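S-adenosylmethionine:tRNA ribosyltransferase-isomerase (Thermus thermophilus, PDB 1WDI) probably transfers and isomerises the ribose of S-adenosylmethionine onto the 7-aminomethyl group of preQ1 in tRNA, yielding epoxyqueuosine. Local coordinates at residues R205-H210 and V261-S266; D56-N61 and L187-E192. One frame throughout, in Å; residues are numbered along the deposited sequence.

Contact 1: residues R205-H210 and V261-S266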
loop_
_atom_site.group_PDB
_atom_site.type_symbol
_atom_site.label_atom_id
_atom_site.label_comp_id
_atom_site.label_asym_id
_atom_site.label_seq_id
_atom_site.Cartn_x
_atom_site.Cartn_y
_atom_site.Cartn_z
ATOM N N ARG A 205 6.704 -13.362 1.223
ATOM C CA ARG A 205 7.760 -12.350 1.163
ATOM C C ARG A 205 7.205 -10.945 1.358
ATOM O O ARG A 205 6.123 -10.627 0.857
ATOM C CB ARG A 205 8.473 -12.432 -0.188
ATOM C CG ARG A 205 8.995 -13.813 -0.543
ATOM C CD ARG A 205 10.151 -14.237 0.354
ATOM N NE ARG A 205 10.697 -15.521 -0.070
ATOM C CZ ARG A 205 11.836 -16.032 0.378
ATOM N NH1 ARG A 205 12.557 -15.364 1.271
ATOM N NH2 ARG A 205 12.255 -17.205 -0.072
ATOM N N PHE A 206 7.953 -10.099 2.066
ATOM C CA PHE A 206 7.504 -8.737 2.330
ATOM C C PHE A 206 8.466 -7.627 1.890
ATOM O O PHE A 206 9.644 -7.620 2.268
ATOM C CB PHE A 206 7.226 -8.554 3.830
ATOM C CG PHE A 206 6.185 -9.496 4.387
ATOM C CD1 PHE A 206 6.465 -10.850 4.560
ATOM C CD2 PHE A 206 4.931 -9.023 4.754
ATOM C CE1 PHE A 206 5.511 -11.717 5.091
ATOM C CE2 PHE A 206 3.966 -9.881 5.286
ATOM C CZ PHE A 206 4.257 -11.232 5.455
ATOM N N LEU A 207 7.968 -6.692 1.084
ATOM C CA LEU A 207 8.787 -5.554 0.686
ATOM C C LEU A 207 8.282 -4.396 1.546
ATOM O O LEU A 207 7.243 -4.514 2.209
ATOM C CB LEU A 207 8.649 -5.243 -0.811
ATOM C CG LEU A 207 7.276 -5.080 -1.466
ATOM C CD1 LEU A 207 6.662 -3.737 -1.107
ATOM C CD2 LEU A 207 7.453 -5.195 -2.970
ATOM N N THR A 208 9.001 -3.283 1.535
ATOM C CA THR A 208 8.632 -2.147 2.369
ATOM C C THR A 208 8.144 -0.895 1.653
ATOM O O THR A 208 8.776 -0.417 0.716
ATOM C CB THR A 208 9.829 -1.725 3.251
ATOM O OG1 THR A 208 10.353 -2.869 3.935
ATOM C CG2 THR A 208 9.400 -0.689 4.262
ATOM N N LEU A 209 7.016 -0.365 2.109
ATOM C CA LEU A 209 6.482 0.874 1.565
ATOM C C LEU A 209 6.845 1.934 2.607
ATOM O O LEU A 209 6.480 1.801 3.773
ATOM C CB LEU A 209 4.956 0.811 1.422
ATOM C CG LEU A 209 4.305 2.154 1.066
ATOM C CD1 LEU A 209 4.786 2.609 -0.308
ATOM C CD2 LEU A 209 2.791 2.031 1.086
ATOM N N HIS A 210 7.581 2.964 2.206
ATOM C CA HIS A 210 7.953 4.014 3.154
ATOM C C HIS A 210 6.816 5.016 3.317
ATOM O O HIS A 210 6.293 5.527 2.332
ATOM C CB HIS A 210 9.209 4.761 2.686
ATOM C CG HIS A 210 10.441 3.912 2.645
ATOM N ND1 HIS A 210 10.787 3.053 3.664
ATOM C CD2 HIS A 210 11.426 3.818 1.722
ATOM C CE1 HIS A 210 11.935 2.466 3.373
ATOM N NE2 HIS A 210 12.343 2.913 2.200
ATOM N N VAL A 261 2.541 -4.480 -6.603
ATOM C CA VAL A 261 2.682 -4.511 -8.057
ATOM C C VAL A 261 3.575 -3.354 -8.536
ATOM O O VAL A 261 4.549 -3.563 -9.257
ATOM C CB VAL A 261 1.314 -4.377 -8.762
ATOM C CG1 VAL A 261 1.520 -4.227 -10.266
ATOM C CG2 VAL A 261 0.437 -5.597 -8.457
ATOM N N ARG A 262 3.237 -2.138 -8.120
ATOM C CA ARG A 262 3.990 -0.953 -8.535
ATOM C C ARG A 262 5.458 -1.005 -8.119
ATOM O O ARG A 262 6.338 -0.615 -8.882
ATOM C CB ARG A 262 3.332 0.309 -7.961
ATOM C CG ARG A 262 1.912 0.559 -8.467
ATOM C CD ARG A 262 1.236 1.675 -7.680
ATOM N NE ARG A 262 1.993 2.920 -7.751
ATOM C CZ ARG A 262 1.660 4.039 -7.115
ATOM N NH1 ARG A 262 0.575 4.076 -6.354
ATOM N NH2 ARG A 262 2.416 5.123 -7.242
ATOM N N ALA A 263 5.724 -1.487 -6.909
ATOM C CA ALA A 263 7.095 -1.570 -6.433
ATOM C C ALA A 263 7.895 -2.602 -7.226
ATOM O O ALA A 263 8.982 -2.295 -7.718
ATOM C CB ALA A 263 7.122 -1.900 -4.943
ATOM N N LEU A 264 7.360 -3.816 -7.368
ATOM C CA LEU A 264 8.062 -4.865 -8.113
ATOM C C LEU A 264 8.317 -4.488 -9.575
ATOM O O LEU A 264 9.430 -4.649 -10.081
ATOM C CB LEU A 264 7.284 -6.187 -8.056
ATOM C CG LEU A 264 7.180 -6.880 -6.689
ATOM C CD1 LEU A 264 6.312 -8.142 -6.806
ATOM C CD2 LEU A 264 8.585 -7.250 -6.199
ATOM N N GLU A 265 7.293 -3.990 -10.263
ATOM C CA GLU A 265 7.459 -3.615 -11.665
ATOM C C GLU A 265 8.435 -2.443 -11.836
ATOM O O GLU A 265 9.192 -2.397 -12.797
ATOM C CB GLU A 265 6.098 -3.278 -12.289
ATOM C CG GLU A 265 5.126 -4.472 -12.399
ATOM C CD GLU A 265 5.616 -5.582 -13.327
ATOM O OE1 GLU A 265 6.236 -5.271 -14.365
ATOM O OE2 GLU A 265 5.364 -6.773 -13.039
ATOM N N SER A 266 8.425 -1.507 -10.895
ATOM C CA SER A 266 9.329 -0.362 -10.959
ATOM C C SER A 266 10.782 -0.757 -10.674
ATOM O O SER A 266 11.717 -0.125 -11.170
ATOM C CB SER A 266 8.899 0.704 -9.955
ATOM O OG SER A 266 9.893 1.712 -9.850
#
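Strand 203-211 and helix 258-266 come nearest at Leu207 and Ala263, whose CA atoms lie 8.3 Å apart. This is α/β layer packing: the helix follows directly on strand 253-256 and lies against one face of the large mixed sheet, with no hydrogen bond between the two segments. The contact is compact and wholly apolar, burying 104 Å², and one strand residue carries it. Leu207 points toward the helix from a backbone tied to Phe60 and Glu62 of the neighbouring strand 57-73. With chi1 at 51° its CG is wedged between the N and C of its own backbone, and from there the CD2 methyl alone does the touching. On the helix, Ala263 points toward the strand, and its CB methyl, the whole of its side chain, is what Leu207 meets. Leu264, one residue on, starts from a less direct angle but reaches the same methyl with its branch end; the two leucine side chains meet at a slant. Farther along the helix, the Glu265 carboxylate takes backbone N-H groups of Lys292 and Val293, tying this turn to the loop region behind it, while Ser266 OG bonds Tyr233 OH. The meeting point itself is a single methyl: Leu207 CD2 lies 3.9 Å from Ala263 CB, 4.0 Å from Leu264 CD2 and 4.1 Å from Leu264 CG.

Contact 2: residues D56-N61 and L187-E192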
loop_
_atom_site.group_PDB
_atom_site.type_symbol
_atom_site.label_atom_id
_atom_site.label_comp_id
_atom_site.label_asym_id
_atom_site.label_seq_id
_atom_site.Cartn_x
_atom_site.Cartn_y
_atom_site.Cartn_z
ATOM N N ASP A 56 4.686 -21.130 -5.114
ATOM C CA ASP A 56 4.183 -19.799 -5.433
ATOM C C ASP A 56 4.869 -18.838 -4.470
ATOM O O ASP A 56 5.136 -19.184 -3.319
ATOM C CB ASP A 56 2.669 -19.691 -5.211
ATOM C CG ASP A 56 1.855 -20.226 -6.375
ATOM O OD1 ASP A 56 2.396 -20.358 -7.492
ATOM O OD2 ASP A 56 0.655 -20.491 -6.170
ATOM N N VAL A 57 5.169 -17.638 -4.945
ATOM C CA VAL A 57 5.794 -16.637 -4.099
ATOM C C VAL A 57 4.783 -15.516 -3.900
ATOM O O VAL A 57 4.451 -14.786 -4.839
ATOM C CB VAL A 57 7.069 -16.053 -4.735
ATOM C CG1 VAL A 57 7.670 -15.003 -3.807
ATOM C CG2 VAL A 57 8.071 -17.162 -4.997
ATOM N N LEU A 58 4.293 -15.400 -2.673
ATOM C CA LEU A 58 3.314 -14.383 -2.317
ATOM C C LEU A 58 4.075 -13.186 -1.741
ATOM O O LEU A 58 4.754 -13.302 -0.719
ATOM C CB LEU A 58 2.347 -14.969 -1.287
ATOM C CG LEU A 58 0.909 -14.463 -1.151
ATOM C CD1 LEU A 58 0.227 -14.411 -2.507
ATOM C CD2 LEU A 58 0.152 -15.400 -0.215
ATOM N N VAL A 59 3.968 -12.045 -2.411
ATOM C CA VAL A 59 4.660 -10.834 -1.983
ATOM C C VAL A 59 3.678 -9.789 -1.445
ATOM O O VAL A 59 2.734 -9.392 -2.139
ATOM C CB VAL A 59 5.475 -10.219 -3.160
ATOM C CG1 VAL A 59 6.291 -9.030 -2.679
ATOM C CG2 VAL A 59 6.398 -11.270 -3.752
ATOM N N PHE A 60 3.917 -9.359 -0.206
ATOM C CA PHE A 60 3.092 -8.366 0.477
ATOM C C PHE A 60 3.895 -7.097 0.699
ATOM O O PHE A 60 5.106 -7.057 0.482
ATOM C CB PHE A 60 2.683 -8.822 1.886
ATOM C CG PHE A 60 1.991 -10.151 1.943
ATOM C CD1 PHE A 60 2.710 -11.335 1.802
ATOM C CD2 PHE A 60 0.629 -10.219 2.201
ATOM C CE1 PHE A 60 2.074 -12.573 1.925
ATOM C CE2 PHE A 60 -0.018 -11.459 2.323
ATOM C CZ PHE A 60 0.710 -12.630 2.186
ATOM N N ASN A 61 3.210 -6.068 1.173
ATOM C CA ASN A 61 3.883 -4.827 1.499
ATOM C C ASN A 61 3.604 -4.556 2.973
ATOM O O ASN A 61 2.486 -4.744 3.450
ATOM C CB ASN A 61 3.364 -3.675 0.632
ATOM C CG ASN A 61 2.258 -2.886 1.301
ATOM O OD1 ASN A 61 2.503 -2.126 2.240
ATOM N ND2 ASN A 61 1.029 -3.062 0.820
ATOM N N LEU A 187 -5.073 -6.507 4.399
ATOM C CA LEU A 187 -5.908 -6.566 5.598
ATOM C C LEU A 187 -6.763 -7.832 5.654
ATOM O O LEU A 187 -7.155 -8.272 6.736
ATOM C CB LEU A 187 -6.825 -5.342 5.667
ATOM C CG LEU A 187 -7.744 -5.254 6.897
ATOM C CD1 LEU A 187 -6.935 -4.798 8.107
ATOM C CD2 LEU A 187 -8.884 -4.278 6.633
ATOM N N HIS A 188 -7.040 -8.411 4.488
ATOM C CA HIS A 188 -7.866 -9.618 4.387
ATOM C C HIS A 188 -7.243 -10.872 4.981
ATOM O O HIS A 188 -7.952 -11.833 5.291
ATOM C CB HIS A 188 -8.213 -9.883 2.922
ATOM C CG HIS A 188 -8.968 -8.767 2.272
ATOM N ND1 HIS A 188 -10.232 -8.393 2.674
ATOM C CD2 HIS A 188 -8.641 -7.946 1.246
ATOM C CE1 HIS A 188 -10.652 -7.392 1.920
ATOM N NE2 HIS A 188 -9.705 -7.101 1.046
ATOM N N PHE A 189 -5.922 -10.869 5.130
ATOM C CA PHE A 189 -5.221 -12.020 5.672
ATOM C C PHE A 189 -5.238 -12.072 7.196
ATOM O O PHE A 189 -5.223 -11.045 7.869
ATOM C CB PHE A 189 -3.765 -12.053 5.186
ATOM C CG PHE A 189 -3.616 -12.328 3.714
ATOM C CD1 PHE A 189 -4.001 -11.378 2.769
ATOM C CD2 PHE A 189 -3.089 -13.538 3.270
ATOM C CE1 PHE A 189 -3.861 -11.630 1.403
ATOM C CE2 PHE A 189 -2.945 -13.802 1.911
ATOM C CZ PHE A 189 -3.332 -12.840 0.970
ATOM N N THR A 190 -5.266 -13.287 7.726
ATOM C CA THR A 190 -5.262 -13.515 9.161
ATOM C C THR A 190 -4.057 -14.391 9.455
ATOM O O THR A 190 -3.490 -14.999 8.546
ATOM C CB THR A 190 -6.499 -14.305 9.610
ATOM O OG1 THR A 190 -6.561 -15.524 8.861
ATOM C CG2 THR A 190 -7.783 -13.498 9.389
ATOM N N PRO A 191 -3.646 -14.467 10.729
ATOM C CA PRO A 191 -2.496 -15.306 11.066
ATOM C C PRO A 191 -2.759 -16.748 10.627
ATOM O O PRO A 191 -1.846 -17.449 10.194
ATOM C CB PRO A 191 -2.405 -15.160 12.587
ATOM C CG PRO A 191 -2.863 -13.750 12.801
ATOM C CD PRO A 191 -4.075 -13.668 11.892
ATOM N N GLU A 192 -4.016 -17.176 10.734
ATOM C CA GLU A 192 -4.413 -18.531 10.342
ATOM C C GLU A 192 -4.195 -18.766 8.848
ATOM O O GLU A 192 -3.608 -19.766 8.444
ATOM C CB GLU A 192 -5.892 -18.779 10.659
ATOM C CG GLU A 192 -6.267 -18.815 12.138
ATOM C CD GLU A 192 -6.171 -17.462 12.816
ATOM O OE1 GLU A 192 -6.506 -16.443 12.174
ATOM O OE2 GLU A 192 -5.773 -17.421 14.002
#
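An edge-to-face aromatic pair, Phe60 against Phe189, fastens the start of strand 57-73 to the turn that leads into helix 191-199, in the buried layer between sheet and helix. The ring planes stand at 79° with their centroids 5.0 Å apart, so this is a T-shaped stack in which Phe60 supplies the edge and Phe189 the face. Phe60 CE2 stands over the centre of the Phe189 ring, 3.6 Å above its plane, and so lies almost equally far from all six carbons. The neighbouring corner of that edge, Phe60 CZ, leans toward one side of the ring and is 3.8 Å from Phe189 CE2. Phe60 has its CG anti to the carbonyl carbon (chi1 -55°), which sends the ring off the strand toward the turn. Two residues back, Leu58 adds its CD2 methyl, which meets Phe189 CE2 obliquely at 4.1 Å. With alanine in place of Phe189, the CE2-CZ edge of Phe60 would probably face a gap, and Leu58 CD2 would lose the ring carbon it packs against. Phe189 also meets Phe298 edge to face and packs on Val256, Leu194 and Leu197. Right after it, Thr190 is the N-cap residue, its OG1 bonded to Leu193 N. The whole is a hydrophobic core of the α/β kind, aromatic rings filling the layer between a helix's N-terminal end and the strands beneath.

Contacts 1 and 2 lie on opposite faces of the same sheet, their centres about 14 Å apart. What joins them is the parallel pairing of strands 203-211 and 57-73: Arg205 N is 2.8 Å from Leu58 O, and Arg205 O is 2.8 Å from Phe60 N, both probable hydrogen bonds. Phe206 of the contact 1 strand also reaches contact 2: its ring stacks on that of Phe60, and its CD2 comes within 3.6 Å of Phe60 CB. Helix 191-199 leads straight into strand 203-211, so the chain passes from one contact to the other. No ligand marks the active site here, so both contacts are read as packing of the sheet with its helices.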